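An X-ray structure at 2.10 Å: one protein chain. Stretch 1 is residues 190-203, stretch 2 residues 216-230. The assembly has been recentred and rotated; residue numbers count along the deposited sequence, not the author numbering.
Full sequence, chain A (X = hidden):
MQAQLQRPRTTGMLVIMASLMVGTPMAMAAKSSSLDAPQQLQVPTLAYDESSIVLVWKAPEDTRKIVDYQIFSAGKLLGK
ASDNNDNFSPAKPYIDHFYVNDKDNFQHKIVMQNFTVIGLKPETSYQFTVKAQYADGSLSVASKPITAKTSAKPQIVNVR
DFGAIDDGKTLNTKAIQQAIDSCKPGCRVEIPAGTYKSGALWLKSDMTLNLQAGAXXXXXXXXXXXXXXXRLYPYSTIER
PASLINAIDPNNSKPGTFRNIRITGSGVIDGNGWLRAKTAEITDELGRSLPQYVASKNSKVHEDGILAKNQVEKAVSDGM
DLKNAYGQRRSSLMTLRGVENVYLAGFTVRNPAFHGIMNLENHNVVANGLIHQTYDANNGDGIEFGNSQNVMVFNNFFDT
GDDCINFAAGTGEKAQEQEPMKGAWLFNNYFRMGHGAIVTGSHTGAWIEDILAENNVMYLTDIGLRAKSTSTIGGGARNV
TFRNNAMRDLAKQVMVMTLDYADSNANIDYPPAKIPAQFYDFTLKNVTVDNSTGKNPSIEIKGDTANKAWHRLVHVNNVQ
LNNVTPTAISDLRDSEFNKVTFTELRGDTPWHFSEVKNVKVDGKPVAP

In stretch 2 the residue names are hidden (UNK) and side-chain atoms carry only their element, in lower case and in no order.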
# COMPACT_ATOMS: atom_id res chain seq x y z
N GLU A 190 19.76 10.88 -11.88
CA GLU A 190 18.81 10.79 -12.99
C GLU A 190 19.06 9.55 -13.85
O GLU A 190 20.19 9.30 -14.26
CB GLU A 190 18.87 12.02 -13.92
CG GLU A 190 19.03 13.38 -13.23
CD GLU A 190 17.72 14.06 -12.86
OE1 GLU A 190 16.69 13.36 -12.72
OE2 GLU A 190 17.72 15.30 -12.72
N ILE A 191 18.00 8.78 -14.10
CA ILE A 191 17.98 7.73 -15.12
C ILE A 191 17.07 8.21 -16.27
O ILE A 191 15.84 8.03 -16.19
CB ILE A 191 17.45 6.38 -14.56
CG1 ILE A 191 18.33 5.88 -13.40
CG2 ILE A 191 17.33 5.33 -15.67
CD1 ILE A 191 17.71 4.81 -12.55
N PRO A 192 17.65 8.86 -17.30
CA PRO A 192 16.90 9.34 -18.48
C PRO A 192 16.15 8.26 -19.27
O PRO A 192 16.30 7.07 -18.99
CB PRO A 192 18.00 9.98 -19.35
CG PRO A 192 19.28 9.38 -18.88
CD PRO A 192 19.08 9.21 -17.41
N ALA A 193 15.38 8.69 -20.28
CA ALA A 193 14.72 7.76 -21.21
C ALA A 193 15.68 6.66 -21.70
O ALA A 193 16.87 6.92 -21.91
CB ALA A 193 14.11 8.51 -22.41
N GLY A 194 15.15 5.45 -21.84
CA GLY A 194 15.94 4.29 -22.23
C GLY A 194 15.73 3.12 -21.29
O GLY A 194 15.30 3.30 -20.15
N THR A 195 16.03 1.92 -21.78
CA THR A 195 15.92 0.70 -21.00
C THR A 195 17.29 0.24 -20.50
O THR A 195 18.10 -0.28 -21.28
CB THR A 195 15.26 -0.40 -21.83
OG1 THR A 195 13.95 0.05 -22.22
CG2 THR A 195 15.14 -1.70 -21.03
N TYR A 196 17.52 0.43 -19.20
CA TYR A 196 18.78 0.10 -18.51
C TYR A 196 18.64 -1.14 -17.61
O TYR A 196 18.09 -1.05 -16.50
CB TYR A 196 19.23 1.29 -17.66
CG TYR A 196 19.30 2.61 -18.41
CD1 TYR A 196 20.50 3.09 -18.92
CD2 TYR A 196 18.15 3.38 -18.61
CE1 TYR A 196 20.56 4.31 -19.62
CE2 TYR A 196 18.19 4.59 -19.31
CZ TYR A 196 19.40 5.05 -19.80
OH TYR A 196 19.43 6.24 -20.48
N LYS A 197 19.11 -2.29 -18.10
CA LYS A 197 19.19 -3.51 -17.28
C LYS A 197 20.16 -3.29 -16.12
O LYS A 197 21.19 -2.63 -16.27
CB LYS A 197 19.61 -4.73 -18.12
CG LYS A 197 19.65 -6.03 -17.32
CD LYS A 197 19.54 -7.28 -18.19
CE LYS A 197 18.08 -7.57 -18.53
NZ LYS A 197 17.80 -9.02 -18.58
N SER A 198 19.80 -3.80 -14.95
CA SER A 198 20.61 -3.60 -13.74
C SER A 198 20.35 -4.72 -12.74
O SER A 198 19.29 -5.36 -12.78
CB SER A 198 20.33 -2.23 -13.13
OG SER A 198 20.97 -2.06 -11.87
N GLY A 199 21.33 -4.96 -11.88
CA GLY A 199 21.17 -5.87 -10.74
C GLY A 199 20.88 -5.05 -9.50
O GLY A 199 20.60 -3.85 -9.60
N ALA A 200 20.97 -5.68 -8.34
CA ALA A 200 20.71 -4.98 -7.08
C ALA A 200 21.55 -3.72 -6.94
O ALA A 200 22.74 -3.73 -7.19
CB ALA A 200 20.94 -5.90 -5.87
N LEU A 201 20.90 -2.63 -6.53
CA LEU A 201 21.56 -1.35 -6.29
C LEU A 201 21.33 -1.01 -4.83
O LEU A 201 20.39 -1.49 -4.23
CB LEU A 201 20.98 -0.25 -7.19
CG LEU A 201 20.88 -0.51 -8.70
CD1 LEU A 201 19.82 0.39 -9.34
CD2 LEU A 201 22.24 -0.35 -9.42
N TRP A 202 22.20 -0.17 -4.26
CA TRP A 202 22.19 0.08 -2.83
C TRP A 202 22.19 1.58 -2.62
O TRP A 202 23.14 2.28 -3.00
CB TRP A 202 23.39 -0.59 -2.15
CG TRP A 202 23.51 -2.04 -2.49
CD1 TRP A 202 24.11 -2.58 -3.60
CD2 TRP A 202 23.00 -3.15 -1.73
NE1 TRP A 202 24.00 -3.96 -3.59
CE2 TRP A 202 23.32 -4.33 -2.45
CE3 TRP A 202 22.30 -3.26 -0.53
CZ2 TRP A 202 22.98 -5.61 -1.99
CZ3 TRP A 202 21.96 -4.54 -0.06
CH2 TRP A 202 22.31 -5.69 -0.80
N LEU A 203 21.11 2.09 -2.04
CA LEU A 203 20.94 3.51 -1.86
C LEU A 203 21.62 3.94 -0.57
O LEU A 203 22.06 3.10 0.22
CB LEU A 203 19.44 3.89 -1.82
CG LEU A 203 18.54 3.59 -3.03
CD1 LEU A 203 17.14 4.05 -2.75
CD2 LEU A 203 19.05 4.25 -4.30
N UNK A 216 13.22 3.14 -18.11
CA UNK A 216 12.89 1.81 -17.55
C UNK A 216 14.11 1.20 -16.89
O UNK A 216 15.11 0.89 -17.54
c UNK A 216 11.98 -0.53 -17.94
c UNK A 216 11.07 1.40 -19.28
c UNK A 216 12.31 0.82 -18.60
c UNK A 216 10.59 0.58 -20.47
N UNK A 217 14.03 1.08 -15.56
CA UNK A 217 14.98 0.27 -14.81
C UNK A 217 14.51 -1.17 -14.83
O UNK A 217 13.54 -1.55 -14.14
c UNK A 217 16.13 0.52 -11.07
c UNK A 217 17.66 0.34 -13.07
c UNK A 217 16.24 0.11 -12.53
c UNK A 217 15.17 0.81 -13.39
N UNK A 218 15.21 -1.96 -15.64
CA UNK A 218 14.91 -3.37 -15.86
C UNK A 218 15.79 -4.29 -14.98
O UNK A 218 17.02 -4.21 -15.02
c UNK A 218 14.62 -5.14 -17.83
c UNK A 218 14.74 -5.28 -19.35
c UNK A 218 13.21 -5.54 -17.39
c UNK A 218 15.04 -3.74 -17.35
N UNK A 219 15.15 -5.16 -14.21
CA UNK A 219 15.88 -6.14 -13.44
C UNK A 219 16.69 -7.07 -14.32
O UNK A 219 16.26 -7.41 -15.43
N UNK A 220 17.88 -7.44 -13.85
CA UNK A 220 18.65 -8.51 -14.47
C UNK A 220 17.93 -9.81 -14.17
O UNK A 220 17.23 -9.92 -13.17
c UNK A 220 20.07 -8.54 -13.91
o UNK A 220 20.72 -9.77 -14.19
N UNK A 221 18.04 -10.78 -15.06
CA UNK A 221 17.46 -12.09 -14.80
C UNK A 221 18.50 -13.06 -14.19
O UNK A 221 18.19 -14.22 -13.91
c UNK A 221 16.78 -12.64 -16.07
o UNK A 221 18.62 -12.32 -19.21
c UNK A 221 18.44 -12.11 -17.99
o UNK A 221 18.85 -11.06 -17.42
c UNK A 221 17.71 -13.19 -17.17
N UNK A 222 19.72 -12.56 -13.99
CA UNK A 222 20.84 -13.33 -13.43
C UNK A 222 20.79 -13.30 -11.91
O UNK A 222 20.99 -12.25 -11.31
c UNK A 222 23.40 -13.58 -13.53
o UNK A 222 23.29 -14.63 -12.91
c UNK A 222 22.18 -12.73 -13.90
n UNK A 222 24.56 -13.12 -13.93
N UNK A 223 20.53 -14.47 -11.28
CA UNK A 223 20.52 -14.54 -9.81
C UNK A 223 21.81 -14.02 -9.14
O UNK A 223 21.80 -13.78 -7.93
c UNK A 223 20.23 -15.77 -11.90
c UNK A 223 19.77 -16.61 -10.74
c UNK A 223 20.34 -16.04 -9.53
N UNK A 224 22.88 -13.82 -9.92
CA UNK A 224 24.20 -13.40 -9.42
C UNK A 224 24.32 -11.92 -9.16
O UNK A 224 25.19 -11.48 -8.40
o UNK A 224 25.21 -15.97 -9.49
c UNK A 224 25.30 -13.77 -10.42
c UNK A 224 25.65 -15.23 -10.40
o UNK A 224 26.39 -15.65 -11.31
N UNK A 225 23.44 -11.16 -9.80
CA UNK A 225 23.42 -9.71 -9.68
C UNK A 225 22.60 -9.23 -8.48
O UNK A 225 22.42 -8.04 -8.28
c UNK A 225 22.89 -9.10 -10.97
o UNK A 225 23.89 -9.57 -13.08
o UNK A 225 24.92 -8.12 -11.73
c UNK A 225 23.98 -8.92 -12.00
N UNK A 226 22.12 -10.19 -7.69
CA UNK A 226 21.36 -9.93 -6.46
C UNK A 226 22.03 -10.74 -5.35
O UNK A 226 21.66 -11.90 -5.12
c UNK A 226 19.87 -10.33 -6.62
c UNK A 226 18.46 -8.54 -7.77
c UNK A 226 19.19 -10.42 -9.08
o UNK A 226 17.21 -8.17 -11.20
c UNK A 226 19.17 -9.75 -7.85
c UNK A 226 17.81 -8.01 -8.90
c UNK A 226 18.55 -9.90 -10.21
c UNK A 226 17.85 -8.70 -10.10
N UNK A 227 23.02 -10.14 -4.66
CA UNK A 227 23.75 -10.89 -3.65
C UNK A 227 22.97 -10.88 -2.34
O UNK A 227 21.90 -10.27 -2.29
c UNK A 227 25.08 -10.14 -3.54
c UNK A 227 23.47 -8.73 -4.74
c UNK A 227 24.81 -8.73 -4.03
N UNK A 228 23.46 -11.55 -1.30
CA UNK A 228 22.69 -11.69 -0.06
C UNK A 228 22.17 -10.32 0.39
O UNK A 228 22.89 -9.33 0.33
c UNK A 228 23.52 -12.35 1.04
N UNK A 229 20.91 -10.29 0.85
CA UNK A 229 20.20 -9.04 1.11
C UNK A 229 19.85 -8.76 2.54
O UNK A 229 20.32 -7.78 3.09
N UNK A 230 19.00 -9.59 3.15
CA UNK A 230 18.46 -9.32 4.49
C UNK A 230 17.71 -10.53 5.04
O UNK A 230 17.34 -11.43 4.28
c UNK A 230 16.18 -8.41 3.73
o UNK A 230 12.57 -9.29 1.81
c UNK A 230 13.80 -8.97 3.83
c UNK A 230 16.09 -8.45 2.34
c UNK A 230 13.76 -9.00 2.45
c UNK A 230 14.91 -8.74 1.71
c UNK A 230 17.49 -8.11 4.43
c UNK A 230 15.02 -8.66 4.47

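Position 216 carries four side-chain carbons, forked at the first, with one arm two carbons long. The end carbon of that arm lies 3.8 Å from Thr195 OG1. This is Ile216. Its N donates to Gly194 O at 2.9 Å, and its O accepts from Tyr196 N at 3.0 Å. The side chain lies on the same sheet face as Thr195.

Position 217 has four carbons, forked at the second. They lie near Ile191, Ser198 and Leu201. It is Leu217. It shares a sheet face with Tyr196. CD1 lies 3.7 Å from Ser198 CB and 4.5 Å from Ile191 CD1, while CD2 is 4.1 Å from Leu201 CD1. The contacts with Ile191 and Leu201 are apolar, and the residue is buried.

Position 218 again has four carbons forked at the second. A carbon lies near Thr195 CG2 and Lys197 CE. It is Leu218. It points to the face of Thr195 and Lys197. CD2 is 4.0 Å from Thr195 CG2 and 4.1 Å from Lys197 CE. Its N donates to Tyr196 O at 3.1 Å, and its O accepts from Ser198 N at 2.8 Å.

Position 219 has no side-chain atoms. Its CA makes a CA-H...O contact with Ser198 O at 3.6 Å. It is Gly219.

Position 220 has one carbon and then one oxygen. Its N donates to Ser198 O at 2.7 Å, just past the end of the strand. It is Ser220.

Position 221 has three carbons, the third carrying two oxygens. One oxygen reaches the Lys197 amine. This is Glu221, and the 2.6 Å contact between Lys197 NZ and Glu221 OE1 is a salt bridge.

Position 222 has two carbons, the second bearing one oxygen and one nitrogen. Its side chain does not touch stretch 1. It is Asn222. Asn222 N donates to Ser220 OG at 3.0 Å.

Position 223 has three carbons closing a ring onto the backbone N, hence Pro223. Position 224 has two carbons, the second with two oxygens, hence Asp224. Neither touches stretch 1. Asp224 N donates to Asn222 OD1 at 3.1 Å.

Position 225 has the same atoms as 224. Its O accepts from Ala200 N at 2.8 Å. It is Asp225. Gly199 packs close: an ideal CB there would clash with Asp225 CB at 2.4 Å.

Position 226 has one carbon and a six-carbon ring bearing an oxygen. A ring carbon lies near Ala200 CB. It is Tyr226. CD1 is 4.1 Å from Ala200 CB, and OH donates to Ser220 O at 2.6 Å.

Position 227 is another ring closed onto N by three carbons. Its carbons lie near Ala200 CB and Trp202 CZ2. It is Pro227. CD lies 4.0 Å from Ala200 CB, and CG sits at the edge of the Trp202 ring, 4.2 Å from CZ2.

Position 228 has one carbon, Ala228, and 229 has none, Gly229. Trp202 CH2 is 3.9 Å from Ala228 O.

Position 230 has one carbon and a six-carbon ring with an oxygen, Tyr230. It makes no contact with stretch 1.

The contact is a parallel strand pair held by alternating backbone hydrogen bonds. Leu217 packs on one face; the salt bridge extends from the other. The chain then loops out and returns at Asp225 to meet Ala200.

Stretch 2 (216-230) ILLGSENPDDYPAGY
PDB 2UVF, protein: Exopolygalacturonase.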